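PDB 3TQE: malonyl-CoA-[acyl-carrier-protein] transacylase from Coxiella burnetii, which probably transfers the malonyl group from malonyl-CoA to holo-acyl carrier protein, the step that supplies malonyl units for fatty acid synthesis. Local coordinates for residues V91-S96 with K266-Q271; G98-L103 with I252-R257; D226-P231 with D240-N245; V232-D237 with N245-A250. All blocks are in the same frame, centred on the assembly; numbering follows the deposited sequence. Where two conformers were deposited one is given.

In the fold
The four contacts run from the hydrophobic core to the surface of the acyltransferase fold. Interactions 1, 2 and 4 are buried, whereas interaction 3 lies on the outside. Helix 244-254 serves interactions 3, 4 and 2 in that order along its length: its start meets the loop before it, its middle packs against a face of a buried histidine, and its later part, at Gln254, faces helix 97-105 near the predicted active site. Interaction 1 instead joins outermost strand 91-94 to helix 261-270. The chemistry follows the place: purely aliphatic in interaction 1, an amide among polar groups in interaction 2, a hydroxyl-to-backbone bond in interaction 3, and CH-pi contact with a water bridge in interaction 4.

Interaction 1: V91-S96 with K266-Q271; sequences VMAGHS and KYIEEQ. With GLY (glycine), chain B.
Ile268 of helix 261-270 meets Val91 and Ala93 on one face of strand 91-94, and its side chain can be followed outward as a worked example of aliphatic helix-on-sheet packing. Its CB points at the strand and splits there into two branches. The short branch ends at CG2, which touches Val91 CG1 at 4.1 Å. The long branch starts at CG1, anti to the carbonyl carbon (chi1 -69°), and this carbon reaches the same valine methyl, also at 4.1 Å from Val91 CG1. A single methyl of Val91 therefore rests against the fork of the isoleucine. Beyond the fork the chain stays extended (chi2 167°), which carries CD1 further along the strand to Ala93, where Ile268 CD1 and Ala93 CB lie 4.4 Å apart. Val91 and Ala93 alternate with Met92, a selenomethionine whose side chain leaves from the other face. Strand 91-94 is the outermost of a parallel four-stranded sheet, its outer side bonded through Met92 to Pro231 and Ile233, and Ile268 also packs on Ala9 of neighbouring strand 9-12. The strand ends at Gly94 and runs on to Ser96 and Gly98, a Gly-x-Ser-x-Gly pattern consistent with the nucleophile elbow; Ser96, predicted to be catalytic, has the strained positive phi (58°) of such a turn. The glycine bound there is hydrogen-bonded to Arg121 and Ser204. Ile268 lies well away from that pocket and meets the strand through carbon atoms alone, so the contact rests on dispersion and the exclusion of water, with shape rather than bond direction setting its geometry.

Interaction 2: G98-L103 with I252-R257; sequences GEYAAL and IKQLVR
Gln254 of helix 244-254 pushes its amide between Glu99 and Tyr100 of helix 97-105. The van der Waals part of the contact centres on NE2, which lies 3.6 Å from Glu99 CB and 3.6 Å from Glu99 CD. The two side chains arrive from opposite directions, their carboxylate and amide planes 46° apart, and the glutamine is carried across by an extended chain with CG opposite the backbone nitrogen (chi1 -171°). Its OE1 also approaches Tyr100 CE2 at 4.1 Å, obliquely to the ring.

A water supplies the bridging part. Lying in the plane of the tyrosine ring at its edge, it accepts from Tyr100 OH at 2.6 Å and donates to Gln254 OE1 at 2.6 Å.

Direct hydrogen bonds to partners beyond the two helices complete the polar network. Gln254 OE1 is also held by Arg121, while NE2 donates to the carbonyl of Ser96. The carboxylate of Glu99 is occupied by His234 ND1 and the backbone nitrogen of Asn235. The main-chain carbonyl of Gln254 accepts from His205 ND1, as in related malonyl transacylases, where a backbone carbonyl takes the place of a triad acid. With donors at its oxygen and an acceptor at its nitrogen, the buried amide is probably fixed in rotation and ties the helix to the backbone of Ser96, while the main-chain carbonyl of the same residue holds His205.

Interaction 3: D226-P231 with D240-N245; sequences DSPKVP and DHNEAN. With GLY (glycine), chain C.
Ser227 grips the chain at Asn242 with a short bond, OG donating to the backbone O of Asn242 at 2.6 Å. The hydroxyl approaches at a C=O...OG angle of 139°, tilted 22° from the carbonyl plane. It swings into place because OG stands beside its own backbone nitrogen, and it also passes 4.0 Å from Asn242 CB. Next to it the ring of Pro228 lies against the preceding carbonyl, with CD 3.6 Å and CG 3.8 Å from His241 O. At the other end Pro231 CB meets the side chain of Asp240, 4.1 Å from its CB and 3.9 Å from its OD2. These three touches run along a long connection between helices 210-220 and 244-254 of the acyltransferase fold, whose two arms lie side by side without forming regular strands.

Further out, Glu243 takes the N-cap position of helix 244-254. Its OE1 accepts from Asn242 N at 3.2 Å, met from above the carboxylate plane (54° out of it), which steadies the peptide just before the one that Ser227 holds. His241 turns away from the other arm, and Asp237 binds its NE2. Pro228 also packs on Ala106, Ala108 and Ile247. Where the helix begins, Ala244 CB stands 3.4 Å from OXT of a bound glycine, whose remaining partners include the carbonyl of Ile225.

Interaction 4: V232-D237 with N245-A250; sequences VIHNVD and NIIRGA. With GLY (glycine), chain C.
His234 turns its ring onto Ala250 through two torsions: chi1 of -70° puts CG beside the backbone nitrogen, and chi2 of -88° turns the ring about CB-CG until one face looks at the helix. The methyl of Ala250 then makes a CH-pi contact, its CB 4.0 Å from the ring centroid and 25° off the normal. Here the loop before helix 244-254 folds back on that helix, within the buried part of the acyltransferase fold. Ile247, one turn earlier, crosses the histidine at about a right angle, its CG2 4.1 Å from His234 CE1. Glu99 of helix 97-105 is hydrogen-bonded to ND1 of the ring, and the ring of His241 meets it as well.

Val236 approaches the same alanine from the loop. Its CG1, placed between the backbone nitrogen and carbonyl carbon, makes an apolar contact with Ala250 CB at 4.1 Å and also comes to 3.8 Å from Ala250 O. A water joins the two backbones there, accepting from Val236 N at 3.1 Å and donating to Ala250 O at 3.2 Å.

On the far side of the helix Arg248 points away from the loop, its chain extended. NE and NH2 reach the carbonyls of Ile220 and Ile223, while NH1 also donates to Asn245 OD1. The edge of the guanidinium takes the carboxylate of a bound glycine in a two-pronged grip, Arg248 NH1 to OXT at 2.9 Å and Arg248 NH2 to O at 2.8 Å.

Interaction 1: V91-S96 with K266-Q271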
loop_
_atom_site.group_PDB
_atom_site.type_symbol
_atom_site.label_atom_id
_atom_site.label_comp_id
_atom_site.label_asym_id
_atom_site.label_seq_id
_atom_site.Cartn_x
_atom_site.Cartn_y
_atom_site.Cartn_z
ATOM N N VAL A 91 1.546 12.682 -9.874
ATOM C CA VAL A 91 1.216 12.445 -8.486
ATOM C C VAL A 91 1.456 10.985 -8.183
ATOM O O VAL A 91 1.460 10.132 -9.084
ATOM C CB VAL A 91 -0.254 12.884 -8.217
ATOM C CG1 VAL A 91 -1.204 12.024 -8.998
ATOM C CG2 VAL A 91 -0.598 12.944 -6.740
HETATM N N MSE A 92 1.661 10.704 -6.914
HETATM C CA MSE A 92 1.847 9.347 -6.430
HETATM C C MSE A 92 0.957 9.087 -5.243
HETATM O O MSE A 92 0.663 9.992 -4.482
HETATM C CB MSE A 92 3.298 9.155 -5.998
HETATM C CG MSE A 92 4.307 9.249 -7.122
HETATM SE SE MSE A 92 6.089 9.052 -6.382
HETATM C CE MSE A 92 7.143 9.194 -7.976
ATOM N N ALA A 93 0.579 7.842 -5.057
ATOM C CA ALA A 93 -0.117 7.439 -3.853
ATOM C C ALA A 93 0.214 5.980 -3.635
ATOM O O ALA A 93 0.354 5.242 -4.576
ATOM C CB ALA A 93 -1.629 7.603 -3.978
ATOM N N GLY A 94 0.305 5.564 -2.408
ATOM C CA GLY A 94 0.548 4.195 -2.102
ATOM C C GLY A 94 -0.425 3.688 -1.114
ATOM O O GLY A 94 -0.820 4.421 -0.233
ATOM N N HIS A 95 -0.749 2.407 -1.202
ATOM C CA HIS A 95 -1.741 1.863 -0.305
ATOM C C HIS A 95 -1.015 1.282 0.902
ATOM O O HIS A 95 -0.328 0.282 0.796
ATOM C CB HIS A 95 -2.585 0.865 -1.066
ATOM C CG HIS A 95 -3.819 0.419 -0.351
ATOM N ND1 HIS A 95 -3.787 -0.314 0.819
ATOM C CD2 HIS A 95 -5.120 0.577 -0.669
ATOM C CE1 HIS A 95 -5.031 -0.572 1.198
ATOM N NE2 HIS A 95 -5.859 -0.040 0.312
ATOM N N SER A 96 -1.160 1.964 2.045
ATOM C CA SER A 96 -0.526 1.588 3.337
ATOM C C SER A 96 1.008 1.498 3.261
ATOM O O SER A 96 1.684 2.499 3.210
ATOM C CB SER A 96 -1.211 0.352 3.926
ATOM O OG SER A 96 -0.755 0.121 5.262
ATOM N N LYS A 266 -10.391 9.343 -6.148
ATOM C CA LYS A 266 -11.314 10.379 -6.585
ATOM C C LYS A 266 -10.616 11.744 -6.674
ATOM O O LYS A 266 -10.858 12.508 -7.613
ATOM C CB LYS A 266 -12.505 10.438 -5.653
ATOM C CG LYS A 266 -13.436 9.254 -5.905
ATOM C CD LYS A 266 -14.629 9.267 -5.020
ATOM C CE LYS A 266 -15.595 8.169 -5.433
ATOM N NZ LYS A 266 -16.925 8.395 -4.828
ATOM N N TYR A 267 -9.717 12.029 -5.739
ATOM C CA TYR A 267 -8.954 13.278 -5.727
ATOM C C TYR A 267 -8.114 13.349 -6.975
ATOM O O TYR A 267 -8.070 14.377 -7.648
ATOM C CB TYR A 267 -8.064 13.358 -4.492
ATOM C CG TYR A 267 -7.228 14.596 -4.320
ATOM C CD1 TYR A 267 -7.561 15.537 -3.343
ATOM C CD2 TYR A 267 -6.087 14.807 -5.054
ATOM C CE1 TYR A 267 -6.801 16.673 -3.139
ATOM C CE2 TYR A 267 -5.322 15.985 -4.872
ATOM C CZ TYR A 267 -5.691 16.900 -3.918
ATOM O OH TYR A 267 -4.950 18.037 -3.674
ATOM N N ILE A 268 -7.459 12.250 -7.313
ATOM C CA ILE A 268 -6.549 12.225 -8.453
ATOM C C ILE A 268 -7.358 12.417 -9.746
ATOM O O ILE A 268 -6.990 13.201 -10.619
ATOM C CB ILE A 268 -5.733 10.932 -8.469
ATOM C CG1 ILE A 268 -4.749 10.960 -7.299
ATOM C CG2 ILE A 268 -5.029 10.733 -9.795
ATOM C CD1 ILE A 268 -4.065 9.628 -6.983
ATOM N N GLU A 269 -8.492 11.756 -9.839
ATOM C CA GLU A 269 -9.339 11.867 -11.014
ATOM C C GLU A 269 -9.936 13.242 -11.146
ATOM O O GLU A 269 -10.039 13.745 -12.265
ATOM C CB GLU A 269 -10.400 10.805 -10.984
ATOM C CG GLU A 269 -9.816 9.456 -11.207
ATOM C CD GLU A 269 -10.791 8.496 -11.781
ATOM O OE1 GLU A 269 -11.905 8.413 -11.227
ATOM O OE2 GLU A 269 -10.436 7.822 -12.768
ATOM N N GLU A 270 -10.236 13.879 -10.021
ATOM C CA GLU A 270 -10.744 15.255 -10.061
ATOM C C GLU A 270 -9.717 16.246 -10.583
ATOM O O GLU A 270 -10.083 17.335 -11.051
ATOM C CB GLU A 270 -11.201 15.705 -8.684
ATOM C CG GLU A 270 -12.516 15.129 -8.285
ATOM C CD GLU A 270 -12.865 15.411 -6.830
ATOM O OE1 GLU A 270 -12.131 16.198 -6.163
ATOM O OE2 GLU A 270 -13.869 14.842 -6.346
ATOM N N GLN A 271 -8.441 15.888 -10.487
ATOM C CA GLN A 271 -7.358 16.660 -11.043
ATOM C C GLN A 271 -7.121 16.373 -12.527
ATOM O O GLN A 271 -6.211 16.957 -13.154
ATOM C CB GLN A 271 -6.092 16.443 -10.214
ATOM C CG GLN A 271 -6.245 16.978 -8.764
ATOM C CD GLN A 271 -6.561 18.462 -8.720
ATOM O OE1 GLN A 271 -5.950 19.219 -9.432
ATOM N NE2 GLN A 271 -7.484 18.883 -7.848
HETATM N N GLY B . -3.023 -3.104 5.577
HETATM C CA GLY B . -1.588 -3.450 5.316
HETATM C C GLY B . -0.621 -2.599 6.120
HETATM O O GLY B . 0.571 -2.424 5.793
HETATM O OXT GLY B . -1.023 -2.040 7.126
#

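Interaction 2: G98-L103 with I252-R257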
loop_
_atom_site.group_PDB
_atom_site.type_symbol
_atom_site.label_atom_id
_atom_site.label_comp_id
_atom_site.label_asym_id
_atom_site.label_seq_id
_atom_site.Cartn_x
_atom_site.Cartn_y
_atom_site.Cartn_z
ATOM N N GLY A 98 2.548 0.902 0.735
ATOM C CA GLY A 98 2.886 1.537 -0.506
ATOM C C GLY A 98 3.207 2.998 -0.373
ATOM O O GLY A 98 3.895 3.565 -1.198
ATOM N N GLU A 99 2.700 3.635 0.667
ATOM C CA GLU A 99 2.991 5.031 0.859
ATOM C C GLU A 99 4.486 5.264 1.088
ATOM O O GLU A 99 5.025 6.275 0.662
ATOM C CB GLU A 99 2.148 5.520 2.031
ATOM C CG GLU A 99 2.269 6.978 2.318
ATOM C CD GLU A 99 0.999 7.487 3.013
ATOM O OE1 GLU A 99 -0.122 7.222 2.485
ATOM O OE2 GLU A 99 1.140 8.152 4.067
ATOM N N TYR A 100 5.165 4.291 1.699
ATOM C CA TYR A 100 6.599 4.404 1.883
ATOM C C TYR A 100 7.303 4.305 0.570
ATOM O O TYR A 100 8.317 4.969 0.368
ATOM C CB TYR A 100 7.132 3.341 2.828
ATOM C CG TYR A 100 6.669 3.580 4.246
ATOM C CD1 TYR A 100 7.483 4.237 5.136
ATOM C CD2 TYR A 100 5.398 3.193 4.680
ATOM C CE1 TYR A 100 7.071 4.493 6.424
ATOM C CE2 TYR A 100 4.953 3.485 5.977
ATOM C CZ TYR A 100 5.821 4.098 6.848
ATOM O OH TYR A 100 5.402 4.382 8.117
ATOM N N ALA A 101 6.829 3.420 -0.302
ATOM C CA ALA A 101 7.423 3.339 -1.607
ATOM C C ALA A 101 7.254 4.640 -2.351
ATOM O O ALA A 101 8.187 5.109 -2.983
ATOM C CB ALA A 101 6.819 2.185 -2.410
ATOM N N ALA A 102 6.079 5.240 -2.260
ATOM C CA ALA A 102 5.824 6.522 -2.933
ATOM C C ALA A 102 6.803 7.566 -2.410
ATOM O O ALA A 102 7.388 8.331 -3.163
ATOM C CB ALA A 102 4.406 6.945 -2.714
ATOM N N LEU A 103 7.019 7.589 -1.104
ATOM C CA LEU A 103 7.922 8.553 -0.539
ATOM C C LEU A 103 9.373 8.338 -0.903
ATOM O O LEU A 103 10.114 9.293 -1.093
ATOM C CB LEU A 103 7.774 8.612 0.973
ATOM C CG LEU A 103 6.486 9.250 1.461
ATOM C CD1 LEU A 103 6.302 8.938 2.928
ATOM C CD2 LEU A 103 6.477 10.769 1.178
ATOM N N ILE A 252 2.613 8.129 10.940
ATOM C CA ILE A 252 2.298 7.508 12.210
ATOM C C ILE A 252 0.782 7.376 12.349
ATOM O O ILE A 252 0.270 6.345 12.750
ATOM C CB ILE A 252 2.922 8.291 13.359
ATOM C CG1 ILE A 252 4.458 8.227 13.259
ATOM C CG2 ILE A 252 2.408 7.778 14.690
ATOM C CD1 ILE A 252 5.041 6.824 13.212
ATOM N N LYS A 253 0.049 8.420 11.999
ATOM C CA LYS A 253 -1.410 8.367 12.075
ATOM C C LYS A 253 -1.991 7.308 11.153
ATOM O O LYS A 253 -3.026 6.742 11.437
ATOM C CB LYS A 253 -1.999 9.743 11.778
ATOM C CG LYS A 253 -3.480 9.894 12.148
ATOM C CD LYS A 253 -3.969 11.336 11.888
ATOM C CE LYS A 253 -5.425 11.521 12.293
ATOM N NZ LYS A 253 -5.891 12.943 12.116
ATOM N N GLN A 254 -1.313 7.049 10.043
ATOM C CA GLN A 254 -1.754 6.048 9.098
ATOM C C GLN A 254 -2.012 4.722 9.759
ATOM O O GLN A 254 -2.901 4.008 9.350
ATOM C CB GLN A 254 -0.676 5.881 8.011
ATOM C CG GLN A 254 -1.084 5.044 6.843
ATOM C CD GLN A 254 0.114 4.395 6.165
ATOM O OE1 GLN A 254 0.967 3.788 6.801
ATOM N NE2 GLN A 254 0.150 4.489 4.868
ATOM N N LEU A 255 -1.222 4.393 10.774
ATOM C CA LEU A 255 -1.267 3.092 11.408
ATOM C C LEU A 255 -2.580 2.872 12.120
ATOM O O LEU A 255 -3.006 1.740 12.271
ATOM C CB LEU A 255 -0.139 2.943 12.406
ATOM C CG LEU A 255 1.248 2.928 11.784
ATOM C CD1 LEU A 255 2.303 3.214 12.864
ATOM C CD2 LEU A 255 1.465 1.626 11.062
ATOM N N VAL A 256 -3.184 3.946 12.596
ATOM C CA VAL A 256 -4.358 3.845 13.459
ATOM C C VAL A 256 -5.635 4.373 12.845
ATOM O O VAL A 256 -6.679 4.375 13.508
ATOM C CB VAL A 256 -4.097 4.508 14.823
ATOM C CG1 VAL A 256 -3.030 3.760 15.573
ATOM C CG2 VAL A 256 -3.716 5.991 14.653
ATOM N N ARG A 257 -5.570 4.808 11.594
ATOM C CA ARG A 257 -6.701 5.391 10.921
ATOM C C ARG A 257 -6.895 4.720 9.581
ATOM O O ARG A 257 -5.976 4.124 9.046
ATOM C CB ARG A 257 -6.480 6.889 10.748
ATOM C CG ARG A 257 -6.569 7.637 12.046
ATOM C CD ARG A 257 -7.947 7.497 12.657
ATOM N NE ARG A 257 -8.825 8.597 12.283
ATOM C CZ ARG A 257 -9.214 9.559 13.115
ATOM N NH1 ARG A 257 -8.818 9.553 14.383
ATOM N NH2 ARG A 257 -10.006 10.528 12.682
HETATM O O HOH W 1 2.868 3.996 8.540
#

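Interaction 3: D226-P231 with D240-N245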
loop_
_atom_site.group_PDB
_atom_site.type_symbol
_atom_site.label_atom_id
_atom_site.label_comp_id
_atom_site.label_asym_id
_atom_site.label_seq_id
_atom_site.Cartn_x
_atom_site.Cartn_y
_atom_site.Cartn_z
ATOM N N ASP A 226 13.223 14.451 3.325
ATOM C CA ASP A 226 13.291 15.585 2.429
ATOM C C ASP A 226 11.918 15.893 1.860
ATOM O O ASP A 226 11.003 15.070 1.935
ATOM C CB ASP A 226 14.265 15.293 1.310
ATOM C CG ASP A 226 15.711 15.294 1.767
ATOM O OD1 ASP A 226 16.009 15.823 2.853
ATOM O OD2 ASP A 226 16.562 14.781 1.004
ATOM N N SER A 227 11.740 17.070 1.273
ATOM C CA SER A 227 10.440 17.379 0.708
ATOM C C SER A 227 10.279 16.511 -0.540
ATOM O O SER A 227 11.208 16.421 -1.332
ATOM C CB SER A 227 10.266 18.865 0.365
ATOM O OG SER A 227 10.008 19.614 1.531
ATOM N N PRO A 228 9.112 15.886 -0.707
ATOM C CA PRO A 228 8.902 15.097 -1.899
ATOM C C PRO A 228 8.995 15.963 -3.138
ATOM O O PRO A 228 8.520 17.095 -3.145
ATOM C CB PRO A 228 7.470 14.540 -1.713
ATOM C CG PRO A 228 7.242 14.576 -0.249
ATOM C CD PRO A 228 7.937 15.824 0.176
ATOM N N LYS A 229 9.552 15.405 -4.199
ATOM C CA LYS A 229 9.704 16.100 -5.467
ATOM C C LYS A 229 8.549 15.848 -6.438
ATOM O O LYS A 229 8.447 16.479 -7.491
ATOM C CB LYS A 229 11.026 15.668 -6.086
ATOM C CG LYS A 229 12.215 16.098 -5.265
ATOM C CD LYS A 229 13.499 15.906 -6.029
ATOM C CE LYS A 229 14.706 16.290 -5.188
ATOM N NZ LYS A 229 14.515 17.553 -4.405
ATOM N N VAL A 230 7.685 14.909 -6.092
ATOM C CA VAL A 230 6.439 14.636 -6.770
ATOM C C VAL A 230 5.438 14.547 -5.621
ATOM O O VAL A 230 5.767 13.993 -4.569
ATOM C CB VAL A 230 6.480 13.264 -7.493
ATOM C CG1 VAL A 230 5.111 12.869 -8.033
ATOM C CG2 VAL A 230 7.556 13.254 -8.606
ATOM N N PRO A 231 4.253 15.118 -5.791
ATOM C CA PRO A 231 3.287 15.072 -4.717
ATOM C C PRO A 231 2.878 13.652 -4.397
ATOM O O PRO A 231 2.607 12.883 -5.302
ATOM C CB PRO A 231 2.092 15.845 -5.248
ATOM C CG PRO A 231 2.508 16.445 -6.474
ATOM C CD PRO A 231 3.785 15.900 -6.943
ATOM N N ASP A 240 -1.265 15.958 0.012
ATOM C CA ASP A 240 0.168 15.886 0.012
ATOM C C ASP A 240 0.723 16.830 1.051
ATOM O O ASP A 240 0.067 17.816 1.439
ATOM C CB ASP A 240 0.713 16.234 -1.362
ATOM C CG ASP A 240 0.319 17.581 -1.823
ATOM O OD1 ASP A 240 -0.893 17.915 -1.757
ATOM O OD2 ASP A 240 1.221 18.295 -2.285
ATOM N N HIS A 241 1.931 16.537 1.488
ATOM C CA HIS A 241 2.617 17.336 2.489
ATOM C C HIS A 241 4.067 17.539 2.109
ATOM O O HIS A 241 4.712 16.634 1.630
ATOM C CB HIS A 241 2.592 16.640 3.830
ATOM C CG HIS A 241 1.224 16.468 4.387
ATOM N ND1 HIS A 241 0.388 17.538 4.630
ATOM C CD2 HIS A 241 0.544 15.360 4.757
ATOM C CE1 HIS A 241 -0.755 17.089 5.125
ATOM N NE2 HIS A 241 -0.684 15.771 5.215
ATOM N N ASN A 242 4.587 18.726 2.355
ATOM C CA ASN A 242 5.981 19.024 2.052
ATOM C C ASN A 242 6.882 19.033 3.266
ATOM O O ASN A 242 8.100 18.912 3.157
ATOM C CB ASN A 242 6.060 20.379 1.368
ATOM C CG ASN A 242 5.394 20.392 0.020
ATOM O OD1 ASN A 242 4.715 21.366 -0.351
ATOM N ND2 ASN A 242 5.588 19.336 -0.734
ATOM N N GLU A 243 6.305 19.225 4.442
ATOM C CA GLU A 243 7.078 19.423 5.646
ATOM C C GLU A 243 7.393 18.112 6.328
ATOM O O GLU A 243 6.490 17.314 6.510
ATOM C CB GLU A 243 6.246 20.275 6.589
ATOM C CG GLU A 243 5.671 21.511 5.948
ATOM C CD GLU A 243 4.212 21.382 5.336
ATOM O OE1 GLU A 243 3.638 20.273 4.932
ATOM O OE2 GLU A 243 3.653 22.506 5.220
ATOM N N ALA A 244 8.638 17.896 6.723
ATOM C CA ALA A 244 9.062 16.617 7.274
ATOM C C ALA A 244 8.228 16.178 8.439
ATOM O O ALA A 244 7.799 15.027 8.490
ATOM C CB ALA A 244 10.515 16.633 7.654
ATOM N N ASN A 245 7.974 17.066 9.388
ATOM C CA ASN A 245 7.260 16.615 10.576
ATOM C C ASN A 245 5.800 16.337 10.295
ATOM O O ASN A 245 5.165 15.541 10.975
ATOM C CB ASN A 245 7.406 17.606 11.718
ATOM C CG ASN A 245 8.738 17.508 12.385
ATOM O OD1 ASN A 245 9.319 16.423 12.502
ATOM N ND2 ASN A 245 9.207 18.635 12.895
HETATM N N GLY C . 15.088 16.840 6.787
HETATM C CA GLY C . 14.312 17.454 7.912
HETATM C C GLY C . 13.840 16.398 8.883
HETATM O O GLY C . 14.150 15.208 8.660
HETATM O OXT GLY C . 13.132 16.713 9.883
#

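Interaction 4: V232-D237 with N245-A250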
loop_
_atom_site.group_PDB
_atom_site.type_symbol
_atom_site.label_atom_id
_atom_site.label_comp_id
_atom_site.label_asym_id
_atom_site.label_seq_id
_atom_site.Cartn_x
_atom_site.Cartn_y
_atom_site.Cartn_z
ATOM N N VAL A 232 2.873 13.333 -3.112
ATOM C CA VAL A 232 2.435 12.046 -2.619
ATOM C C VAL A 232 1.185 12.283 -1.791
ATOM O O VAL A 232 1.223 13.028 -0.806
ATOM C CB VAL A 232 3.511 11.388 -1.762
ATOM C CG1 VAL A 232 2.939 10.143 -1.113
ATOM C CG2 VAL A 232 4.753 11.095 -2.600
ATOM N N ILE A 233 0.069 11.711 -2.207
ATOM C CA ILE A 233 -1.183 11.890 -1.507
ATOM C C ILE A 233 -1.250 10.863 -0.396
ATOM O O ILE A 233 -1.320 9.669 -0.652
ATOM C CB ILE A 233 -2.385 11.715 -2.445
ATOM C CG1 ILE A 233 -2.303 12.637 -3.640
ATOM C CG2 ILE A 233 -3.703 11.898 -1.676
ATOM C CD1 ILE A 233 -2.113 14.012 -3.322
ATOM N N HIS A 234 -1.266 11.330 0.842
ATOM C CA HIS A 234 -1.274 10.432 1.992
ATOM C C HIS A 234 -2.623 9.803 2.254
ATOM O O HIS A 234 -3.662 10.409 2.089
ATOM C CB HIS A 234 -0.828 11.194 3.221
ATOM C CG HIS A 234 0.606 11.558 3.185
ATOM N ND1 HIS A 234 1.590 10.712 3.651
ATOM C CD2 HIS A 234 1.240 12.642 2.678
ATOM C CE1 HIS A 234 2.772 11.283 3.461
ATOM N NE2 HIS A 234 2.585 12.454 2.874
ATOM N N ASN A 235 -2.554 8.580 2.730
ATOM C CA ASN A 235 -3.723 7.770 3.009
ATOM C C ASN A 235 -4.616 8.345 4.063
ATOM O O ASN A 235 -5.823 8.113 4.037
ATOM C CB ASN A 235 -3.292 6.402 3.526
ATOM C CG ASN A 235 -2.672 5.517 2.480
ATOM O OD1 ASN A 235 -2.747 5.733 1.240
ATOM N ND2 ASN A 235 -2.092 4.457 2.977
ATOM N N VAL A 236 -4.017 8.976 5.055
ATOM C CA VAL A 236 -4.771 9.299 6.248
ATOM C C VAL A 236 -5.622 10.507 6.043
ATOM O O VAL A 236 -6.724 10.582 6.603
ATOM C CB VAL A 236 -3.833 9.454 7.458
ATOM C CG1 VAL A 236 -2.940 10.639 7.314
ATOM C CG2 VAL A 236 -4.603 9.491 8.736
ATOM N N ASP A 237 -5.149 11.435 5.214
ATOM C CA ASP A 237 -5.822 12.711 5.031
ATOM C C ASP A 237 -6.090 13.136 3.601
ATOM O O ASP A 237 -6.682 14.197 3.347
ATOM C CB ASP A 237 -5.061 13.795 5.791
ATOM C CG ASP A 237 -3.625 13.891 5.414
ATOM O OD1 ASP A 237 -3.209 13.242 4.438
ATOM O OD2 ASP A 237 -2.871 14.573 6.156
ATOM N N ASN A 245 7.974 17.066 9.388
ATOM C CA ASN A 245 7.260 16.615 10.576
ATOM C C ASN A 245 5.800 16.337 10.295
ATOM O O ASN A 245 5.165 15.541 10.975
ATOM C CB ASN A 245 7.406 17.606 11.718
ATOM C CG ASN A 245 8.738 17.508 12.385
ATOM O OD1 ASN A 245 9.319 16.423 12.502
ATOM N ND2 ASN A 245 9.207 18.635 12.895
ATOM N N ILE A 246 5.254 16.983 9.277
ATOM C CA ILE A 246 3.884 16.712 8.885
ATOM C C ILE A 246 3.827 15.347 8.196
ATOM O O ILE A 246 2.919 14.568 8.435
ATOM C CB ILE A 246 3.314 17.832 7.994
ATOM C CG1 ILE A 246 3.414 19.187 8.684
ATOM C CG2 ILE A 246 1.879 17.566 7.639
ATOM C CD1 ILE A 246 2.778 19.263 10.010
ATOM N N ILE A 247 4.819 15.046 7.368
ATOM C CA ILE A 247 4.924 13.715 6.800
ATOM C C ILE A 247 5.072 12.668 7.894
ATOM O O ILE A 247 4.401 11.635 7.850
ATOM C CB ILE A 247 6.079 13.662 5.790
ATOM C CG1 ILE A 247 5.754 14.539 4.604
ATOM C CG2 ILE A 247 6.342 12.197 5.359
ATOM C CD1 ILE A 247 6.921 14.772 3.654
ATOM N N ARG A 248 5.920 12.923 8.889
ATOM C CA ARG A 248 6.036 11.984 9.995
ATOM C C ARG A 248 4.693 11.760 10.647
ATOM O O ARG A 248 4.308 10.630 10.911
ATOM C CB ARG A 248 6.998 12.483 11.053
ATOM C CG ARG A 248 8.429 12.523 10.617
ATOM C CD ARG A 248 9.368 12.874 11.771
ATOM N NE ARG A 248 10.734 12.755 11.274
ATOM C CZ ARG A 248 11.448 13.749 10.754
ATOM N NH1 ARG A 248 10.987 14.998 10.732
ATOM N NH2 ARG A 248 12.646 13.510 10.280
ATOM N N GLY A 249 3.972 12.835 10.946
ATOM C CA GLY A 249 2.672 12.691 11.552
ATOM C C GLY A 249 1.731 11.849 10.716
ATOM O O GLY A 249 0.968 11.047 11.262
ATOM N N ALA A 250 1.756 12.056 9.402
ATOM C CA ALA A 250 0.877 11.333 8.517
ATOM C C ALA A 250 1.183 9.846 8.515
ATOM O O ALA A 250 0.280 9.020 8.482
ATOM C CB ALA A 250 0.963 11.898 7.117
HETATM N N GLY C . 15.088 16.840 6.787
HETATM C CA GLY C . 14.312 17.454 7.912
HETATM C C GLY C . 13.840 16.398 8.883
HETATM O O GLY C . 14.150 15.208 8.660
HETATM O OXT GLY C . 13.132 16.713 9.883
HETATM O O HOH W 2 -0.999 8.612 5.625
#